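Local structure of chitinase (Paenibacillus sp. FPU-7, 5GZT) at residues K1099-K1104 / F1129-A1134; Y451-A456 / P474-I479; N801-I806 / N876-F881. The protein probably hydrolyses chitin and chitodextrins at random internal beta-1,4 linkages between N-acetylglucosamine units, and carries two glycoside hydrolase family 18 domains. All coordinates share one frame; numbering follows the deposited sequence.

Contact 1: K1099-K1104 / F1129-A1134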
# COMPACT_ATOMS: atom_id res chain seq x y z
N LYS B 1099 -16.02 23.41 -23.32
CA LYS B 1099 -14.79 23.46 -24.20
C LYS B 1099 -14.36 24.89 -24.37
O LYS B 1099 -13.19 25.20 -24.25
CB LYS B 1099 -15.06 22.81 -25.53
CG LYS B 1099 -15.08 21.29 -25.34
CD LYS B 1099 -15.25 20.51 -26.63
CE LYS B 1099 -15.07 19.02 -26.29
NZ LYS B 1099 -15.14 18.14 -27.48
N ALA B 1100 -15.33 25.75 -24.58
CA ALA B 1100 -15.11 27.15 -24.76
C ALA B 1100 -14.60 27.86 -23.48
O ALA B 1100 -13.67 28.70 -23.50
CB ALA B 1100 -16.37 27.80 -25.25
N GLU B 1101 -15.17 27.43 -22.35
CA GLU B 1101 -14.74 27.87 -21.07
C GLU B 1101 -13.33 27.42 -20.77
O GLU B 1101 -12.57 28.20 -20.26
CB GLU B 1101 -15.69 27.34 -19.97
CG GLU B 1101 -15.30 27.80 -18.57
CD GLU B 1101 -16.37 27.46 -17.55
OE1 GLU B 1101 -16.90 28.35 -16.90
OE2 GLU B 1101 -16.66 26.30 -17.45
N TYR B 1102 -13.02 26.16 -21.09
CA TYR B 1102 -11.68 25.62 -21.01
C TYR B 1102 -10.72 26.47 -21.82
O TYR B 1102 -9.71 26.91 -21.31
CB TYR B 1102 -11.68 24.14 -21.46
CG TYR B 1102 -10.36 23.42 -21.18
CD1 TYR B 1102 -10.12 22.84 -19.91
CD2 TYR B 1102 -9.34 23.37 -22.12
CE1 TYR B 1102 -8.89 22.24 -19.67
CE2 TYR B 1102 -8.15 22.74 -21.88
CZ TYR B 1102 -7.91 22.18 -20.66
OH TYR B 1102 -6.68 21.64 -20.36
N ALA B 1103 -11.04 26.78 -23.08
CA ALA B 1103 -10.21 27.67 -23.92
C ALA B 1103 -9.89 29.01 -23.25
O ALA B 1103 -8.74 29.44 -23.20
CB ALA B 1103 -10.88 27.89 -25.25
N LYS B 1104 -10.90 29.66 -22.73
CA LYS B 1104 -10.72 30.95 -22.06
C LYS B 1104 -9.87 30.84 -20.80
O LYS B 1104 -8.95 31.63 -20.63
CB LYS B 1104 -12.07 31.52 -21.64
CG LYS B 1104 -12.86 32.10 -22.80
CD LYS B 1104 -14.34 32.05 -22.57
CE LYS B 1104 -14.74 32.98 -21.48
NZ LYS B 1104 -16.21 32.91 -21.24
N PHE B 1129 -20.13 30.32 -29.35
CA PHE B 1129 -20.02 31.71 -29.55
C PHE B 1129 -20.48 32.45 -28.30
O PHE B 1129 -19.85 33.44 -27.88
CB PHE B 1129 -20.91 32.12 -30.74
CG PHE B 1129 -20.93 33.62 -31.01
CD1 PHE B 1129 -19.93 34.22 -31.77
CD2 PHE B 1129 -22.01 34.41 -30.58
CE1 PHE B 1129 -19.92 35.59 -32.02
CE2 PHE B 1129 -22.05 35.80 -30.81
CZ PHE B 1129 -21.00 36.40 -31.57
N ASN B 1130 -21.61 32.01 -27.68
CA ASN B 1130 -22.08 32.77 -26.52
C ASN B 1130 -21.10 32.66 -25.38
O ASN B 1130 -20.88 33.62 -24.69
CB ASN B 1130 -23.49 32.29 -26.07
CG ASN B 1130 -24.57 32.62 -27.09
OD1 ASN B 1130 -24.42 33.48 -27.97
ND2 ASN B 1130 -25.68 31.88 -26.97
N GLU B 1131 -20.50 31.51 -25.17
CA GLU B 1131 -19.54 31.35 -24.07
C GLU B 1131 -18.28 32.14 -24.37
O GLU B 1131 -17.74 32.85 -23.48
CB GLU B 1131 -19.20 29.89 -23.82
CG GLU B 1131 -18.13 29.68 -22.75
CD GLU B 1131 -18.58 30.25 -21.37
OE1 GLU B 1131 -19.84 30.35 -21.18
OE2 GLU B 1131 -17.70 30.59 -20.51
N LEU B 1132 -17.81 32.14 -25.63
CA LEU B 1132 -16.57 32.93 -25.92
C LEU B 1132 -16.77 34.42 -25.80
O LEU B 1132 -15.80 35.17 -25.59
CB LEU B 1132 -16.02 32.67 -27.34
CG LEU B 1132 -15.50 31.24 -27.48
CD1 LEU B 1132 -14.96 31.11 -28.90
CD2 LEU B 1132 -14.45 30.84 -26.43
N LYS B 1133 -17.98 34.89 -26.05
CA LYS B 1133 -18.24 36.32 -25.83
C LYS B 1133 -18.39 36.70 -24.38
O LYS B 1133 -17.96 37.78 -24.01
CB LYS B 1133 -19.50 36.76 -26.51
CG LYS B 1133 -19.36 36.89 -28.03
CD LYS B 1133 -18.13 37.70 -28.49
CE LYS B 1133 -18.07 37.83 -29.99
NZ LYS B 1133 -16.78 38.48 -30.35
N ALA B 1134 -19.03 35.83 -23.59
CA ALA B 1134 -19.37 36.10 -22.17
C ALA B 1134 -18.20 36.64 -21.29
O ALA B 1134 -18.40 37.33 -20.26
CB ALA B 1134 -19.97 34.84 -21.58
O HOH W 1 -17.42 30.66 -17.89

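Contact 2: Y451-A456 / P474-I479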
# COMPACT_ATOMS: atom_id res chain seq x y z
N TYR B 451 -0.95 -16.58 1.09
CA TYR B 451 -1.93 -15.68 1.77
C TYR B 451 -1.19 -14.85 2.83
O TYR B 451 -0.41 -15.39 3.62
CB TYR B 451 -3.08 -16.45 2.48
CG TYR B 451 -3.81 -17.41 1.54
CD1 TYR B 451 -4.36 -16.94 0.35
CD2 TYR B 451 -3.86 -18.81 1.79
CE1 TYR B 451 -4.98 -17.80 -0.55
CE2 TYR B 451 -4.47 -19.71 0.87
CZ TYR B 451 -5.02 -19.20 -0.30
OH TYR B 451 -5.65 -19.97 -1.23
N GLU B 452 -1.50 -13.55 2.87
CA GLU B 452 -0.93 -12.62 3.85
C GLU B 452 -1.71 -12.62 5.15
O GLU B 452 -2.90 -12.80 5.17
CB GLU B 452 -0.93 -11.18 3.28
CG GLU B 452 0.05 -10.88 2.17
CD GLU B 452 0.24 -9.34 1.94
OE1 GLU B 452 -0.66 -8.57 2.32
OE2 GLU B 452 1.28 -8.90 1.36
N LEU B 453 -1.01 -12.43 6.25
CA LEU B 453 -1.63 -12.16 7.52
C LEU B 453 -0.99 -10.91 8.11
O LEU B 453 0.25 -10.80 8.17
CB LEU B 453 -1.43 -13.30 8.49
CG LEU B 453 -2.13 -13.13 9.82
CD1 LEU B 453 -3.66 -13.19 9.68
CD2 LEU B 453 -1.66 -14.18 10.77
N ALA B 454 -1.82 -9.96 8.56
CA ALA B 454 -1.34 -8.64 9.01
C ALA B 454 -2.23 -8.13 10.08
O ALA B 454 -3.34 -8.64 10.26
CB ALA B 454 -1.24 -7.66 7.82
N ILE B 455 -1.74 -7.18 10.85
CA ILE B 455 -2.56 -6.46 11.78
C ILE B 455 -2.41 -4.96 11.62
O ILE B 455 -1.40 -4.49 11.06
CB ILE B 455 -2.25 -6.82 13.25
CG1 ILE B 455 -0.86 -6.33 13.69
CG2 ILE B 455 -2.43 -8.33 13.42
CD1 ILE B 455 -0.61 -6.49 15.17
N ALA B 456 -3.39 -4.23 12.13
CA ALA B 456 -3.24 -2.80 12.50
C ALA B 456 -2.99 -2.68 13.98
O ALA B 456 -3.69 -3.27 14.80
CB ALA B 456 -4.46 -1.97 12.10
N PRO B 474 6.60 -13.14 14.11
CA PRO B 474 6.81 -14.22 13.14
C PRO B 474 5.57 -14.71 12.41
O PRO B 474 5.66 -15.17 11.28
CB PRO B 474 7.41 -15.35 13.99
CG PRO B 474 8.16 -14.63 15.04
CD PRO B 474 7.29 -13.42 15.37
N TYR B 475 4.40 -14.54 12.98
CA TYR B 475 3.20 -14.89 12.22
C TYR B 475 2.71 -13.87 11.16
O TYR B 475 1.87 -14.23 10.32
CB TYR B 475 2.09 -15.15 13.21
CG TYR B 475 2.47 -16.10 14.28
CD1 TYR B 475 3.03 -17.36 13.99
CD2 TYR B 475 2.28 -15.76 15.64
CE1 TYR B 475 3.39 -18.23 15.03
CE2 TYR B 475 2.64 -16.62 16.68
CZ TYR B 475 3.18 -17.85 16.38
OH TYR B 475 3.50 -18.67 17.45
N LEU B 476 3.26 -12.64 11.17
CA LEU B 476 2.71 -11.49 10.39
C LEU B 476 3.55 -11.11 9.19
O LEU B 476 4.72 -10.99 9.32
CB LEU B 476 2.56 -10.29 11.34
CG LEU B 476 1.73 -10.57 12.58
CD1 LEU B 476 1.75 -9.44 13.58
CD2 LEU B 476 0.29 -10.93 12.24
N ASP B 477 3.00 -10.94 8.01
CA ASP B 477 3.77 -10.29 6.93
C ASP B 477 4.22 -8.84 7.24
O ASP B 477 5.31 -8.37 6.78
CB ASP B 477 2.98 -10.30 5.63
CG ASP B 477 2.75 -11.72 5.08
OD1 ASP B 477 1.87 -12.38 5.67
OD2 ASP B 477 3.40 -12.08 4.05
N TYR B 478 3.37 -8.11 7.97
CA TYR B 478 3.69 -6.75 8.45
C TYR B 478 2.72 -6.28 9.48
O TYR B 478 1.61 -6.86 9.65
CB TYR B 478 3.76 -5.79 7.25
CG TYR B 478 2.58 -5.92 6.33
CD1 TYR B 478 2.56 -6.87 5.35
CD2 TYR B 478 1.48 -5.02 6.40
CE1 TYR B 478 1.48 -7.02 4.50
CE2 TYR B 478 0.40 -5.14 5.51
CZ TYR B 478 0.38 -6.14 4.59
OH TYR B 478 -0.66 -6.27 3.69
N ILE B 479 3.16 -5.27 10.22
CA ILE B 479 2.33 -4.51 11.11
C ILE B 479 2.03 -3.14 10.44
O ILE B 479 2.94 -2.38 10.07
CB ILE B 479 2.99 -4.33 12.47
CG1 ILE B 479 3.24 -5.72 13.13
CG2 ILE B 479 2.10 -3.51 13.38
CD1 ILE B 479 4.05 -5.65 14.38

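Contact 3: N801-I806 / N876-F881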
# COMPACT_ATOMS: atom_id res chain seq x y z
N ASN B 801 2.30 16.23 -56.80
CA ASN B 801 2.93 17.20 -56.04
C ASN B 801 2.47 18.64 -56.27
O ASN B 801 3.22 19.58 -55.97
CB ASN B 801 4.46 17.10 -56.17
CG ASN B 801 5.12 17.50 -54.84
OD1 ASN B 801 4.60 17.17 -53.77
ND2 ASN B 801 6.16 18.24 -54.91
N LYS B 802 1.22 18.80 -56.67
CA LYS B 802 0.60 20.09 -56.93
C LYS B 802 -0.68 20.08 -56.11
O LYS B 802 -1.22 19.04 -55.82
CB LYS B 802 0.35 20.31 -58.45
CG LYS B 802 1.69 20.32 -59.16
CD LYS B 802 1.62 20.67 -60.61
CE LYS B 802 3.03 21.11 -61.16
NZ LYS B 802 4.14 21.60 -60.22
N VAL B 803 -1.13 21.26 -55.70
CA VAL B 803 -2.33 21.37 -54.95
C VAL B 803 -3.49 21.54 -55.92
O VAL B 803 -3.43 22.42 -56.79
CB VAL B 803 -2.22 22.54 -53.97
CG1 VAL B 803 -3.56 22.78 -53.31
CG2 VAL B 803 -1.17 22.22 -52.94
N VAL B 804 -4.51 20.73 -55.75
CA VAL B 804 -5.64 20.64 -56.70
C VAL B 804 -6.96 20.61 -55.95
O VAL B 804 -6.98 20.48 -54.74
CB VAL B 804 -5.53 19.38 -57.53
CG1 VAL B 804 -4.23 19.42 -58.29
CG2 VAL B 804 -5.58 18.15 -56.68
N LYS B 805 -8.04 20.87 -56.66
CA LYS B 805 -9.37 20.71 -56.08
C LYS B 805 -9.64 19.25 -55.77
O LYS B 805 -9.08 18.34 -56.42
CB LYS B 805 -10.43 21.21 -57.00
CG LYS B 805 -10.42 22.71 -57.24
CD LYS B 805 -11.31 23.10 -58.45
CE LYS B 805 -11.54 24.60 -58.52
NZ LYS B 805 -12.22 25.03 -59.80
N ILE B 806 -10.51 19.03 -54.77
CA ILE B 806 -10.80 17.68 -54.26
C ILE B 806 -11.37 16.76 -55.33
O ILE B 806 -11.16 15.55 -55.28
CB ILE B 806 -11.76 17.73 -53.04
CG1 ILE B 806 -11.69 16.40 -52.29
CG2 ILE B 806 -13.17 18.12 -53.43
CD1 ILE B 806 -12.27 16.44 -50.89
N ASN B 876 5.04 26.26 -53.40
CA ASN B 876 4.70 27.19 -54.46
C ASN B 876 3.34 26.87 -55.01
O ASN B 876 2.52 27.74 -55.22
CB ASN B 876 5.76 27.10 -55.62
CG ASN B 876 7.06 27.77 -55.26
OD1 ASN B 876 7.11 28.66 -54.45
ND2 ASN B 876 8.13 27.35 -55.92
N SER B 877 3.04 25.61 -55.21
CA SER B 877 1.69 25.28 -55.71
C SER B 877 0.54 25.61 -54.72
O SER B 877 -0.55 26.07 -55.12
CB SER B 877 1.68 23.81 -56.10
OG SER B 877 0.45 23.48 -56.62
N ALA B 878 0.76 25.36 -53.42
CA ALA B 878 -0.24 25.68 -52.39
C ALA B 878 -0.50 27.17 -52.34
O ALA B 878 -1.61 27.64 -52.27
CB ALA B 878 0.32 25.23 -51.05
N ILE B 879 0.57 27.94 -52.52
CA ILE B 879 0.44 29.39 -52.54
C ILE B 879 -0.29 29.88 -53.78
O ILE B 879 -1.09 30.83 -53.71
CB ILE B 879 1.85 30.02 -52.34
CG1 ILE B 879 2.11 30.03 -50.84
CG2 ILE B 879 2.02 31.37 -53.03
CD1 ILE B 879 3.52 30.14 -50.51
N ALA B 880 -0.02 29.27 -54.92
CA ALA B 880 -0.76 29.70 -56.14
C ALA B 880 -2.26 29.42 -55.95
O ALA B 880 -3.13 30.25 -56.31
CB ALA B 880 -0.21 29.00 -57.44
N PHE B 881 -2.58 28.27 -55.34
CA PHE B 881 -3.98 27.92 -55.11
C PHE B 881 -4.64 28.96 -54.13
O PHE B 881 -5.75 29.41 -54.33
CB PHE B 881 -4.01 26.49 -54.56
CG PHE B 881 -5.40 25.88 -54.49
CD1 PHE B 881 -6.25 26.18 -53.43
CD2 PHE B 881 -5.83 24.97 -55.47
CE1 PHE B 881 -7.48 25.66 -53.37
CE2 PHE B 881 -7.07 24.40 -55.39
CZ PHE B 881 -7.90 24.72 -54.31
O HOH W 2 -2.33 25.02 -57.16

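Contact 1: K1099-K1104 / F1129-A1134
Lys-1104 reaches across to Glu-1131 and grips it twice. Its NZ donates to the backbone O of Glu-1131 at 2.7 Å and forms a salt bridge with OE2 of the same residue at 2.9 Å. The ammonium group meets OE2 from above the carboxylate plane, 59° out of it. A long, flexible lysine suits this place: a bend at chi3 (68°) turns CE out of line with the chain before it, and NZ, carried on from there, reaches both oxygens. CG of Glu-1131 lies 3.6 Å from CB of Ala-1100. CD2 of Leu-1132 lies against the same methyl, 3.8 Å from Ala-1100 CB, and also borders CD of Lys-1104. A methyl side chain at 1100 lets both neighbours close in, and the helix axes come within 8.8 Å at a crossing angle of -27°. Glu-1101 joins through a water that donates to its OE1 and to OE2 of Glu-1131, each at 2.6 Å. Helices 1093-1106 and 1123-1133 are outer helices of the second family 18 barrel, following one another with strand 1110-1114 between them in sequence. Leu-1132 also packs on Leu-766 of strand 765-771, and Lys-1104 O accepts from Thr-660 OG1. With OE1 of Glu-1101 only 4.3 Å from OE2 of Glu-1131, the water and the ammonium group probably ease the repulsion between the two carboxylates. The lysine charge also lies beside a carbonyl of the last helical turn, where it would offset the negative end of the helix dipole.

Contact 2: Y451-A456 / P474-I479
Ile-455 and Leu-476 form the apolar centre, with CG2 of the isoleucine 3.9 Å from CD2 of the leucine. Leu-453 brings its own CD2 to the same leucine branch, and Ile-479 lies beside Ile-455, both side chains pointing the same way. Branched aliphatic residues fit here because this surface is turned toward helix 425-447, whose Phe-429 touches Ile-455. On the other side of the strands, CB of Ala-454 sits over a face of the Tyr-478 ring, 4.0 Å from its centroid, a CH-pi contact for which a small methyl leaves room. At the ring edge, Tyr-478 OH donates to Glu-452 OE1 at 2.7 Å, on the syn side but 32° out of the carboxylate plane; Tyr-305 OH is a second partner of the hydroxyl, and His-303 holds the other glutamate oxygen, OE2. Asp-477 completes the polar rim: its OD1 accepts from Leu-453 N at 2.9 Å, its N donates to Leu-453 O at 2.8 Å, and its OD2 is taken by Thr-252 and Tyr-450. Through OD1 and N, Asp-477 engages both backbone polar atoms of Leu-453, much as a strand partner would. Strands 452-457 and 478-481 are parallel neighbours in the first TIM barrel. Strand 403-407, which carries part of the acidic DxxDxDxE signature of family 18, pairs with 452-457 through Ile-404 and Leu-406, and helix 425-447 covers the outer side.

Contact 3: N801-I806 / N876-F881
Val-803 lays CG1 over one face of the Phe-881 ring, 4.1 Å from its centroid and 28° off the normal, in a CH-pi contact. At the ring edge, in its plane, lies a water, while CE2 comes within 3.8 Å of the backbone C of Val-804. The ring also meets Tyr-885 edge-to-face and touches Phe-834 of helix 830-843; a phenylalanine can present its face to the valine methyl and still reach both. The second branch of Val-803, CG2, rests 3.6 Å from CA of Ala-878, whose short side chain allows the close approach. Strand 802-805 is the returning arm of a beta hairpin with barrel strand 790-799, and helix 868-884 belongs to the outer layer of the second TIM barrel; here they run 35° apart. One turn before Phe-881, Ser-877 OG accepts a nearly straight bond from Val-803 N, 2.9 Å long with an angle of 170° at the hydrogen. The small hydroxyl thereby satisfies a strand amide that faces the helix. The same water donates to Val-803 O at 2.8 Å and to Ser-877 O. Lys-802 NZ forms a salt bridge with Glu-873.

Overall arrangement
Contacts 1 and 3 both belong to the second family 18 barrel, where they join different outer elements: their centres are 35 Å apart and their nearest atoms about 24 Å. Contact 2 lies in the first barrel, between adjacent barrel strands, with its centre 55 Å from that of contact 1 and 72 Å from that of contact 3. It is the most buried of the three. In TIM barrels the active site opens at the C-terminal strand ends; Asp-477 of contact 2 lies toward the other end. A formic acid, probably from the crystallisation liquor, lies about 5 Å from the Asp-477 side chain. None supplies a ligand to the sodium ion.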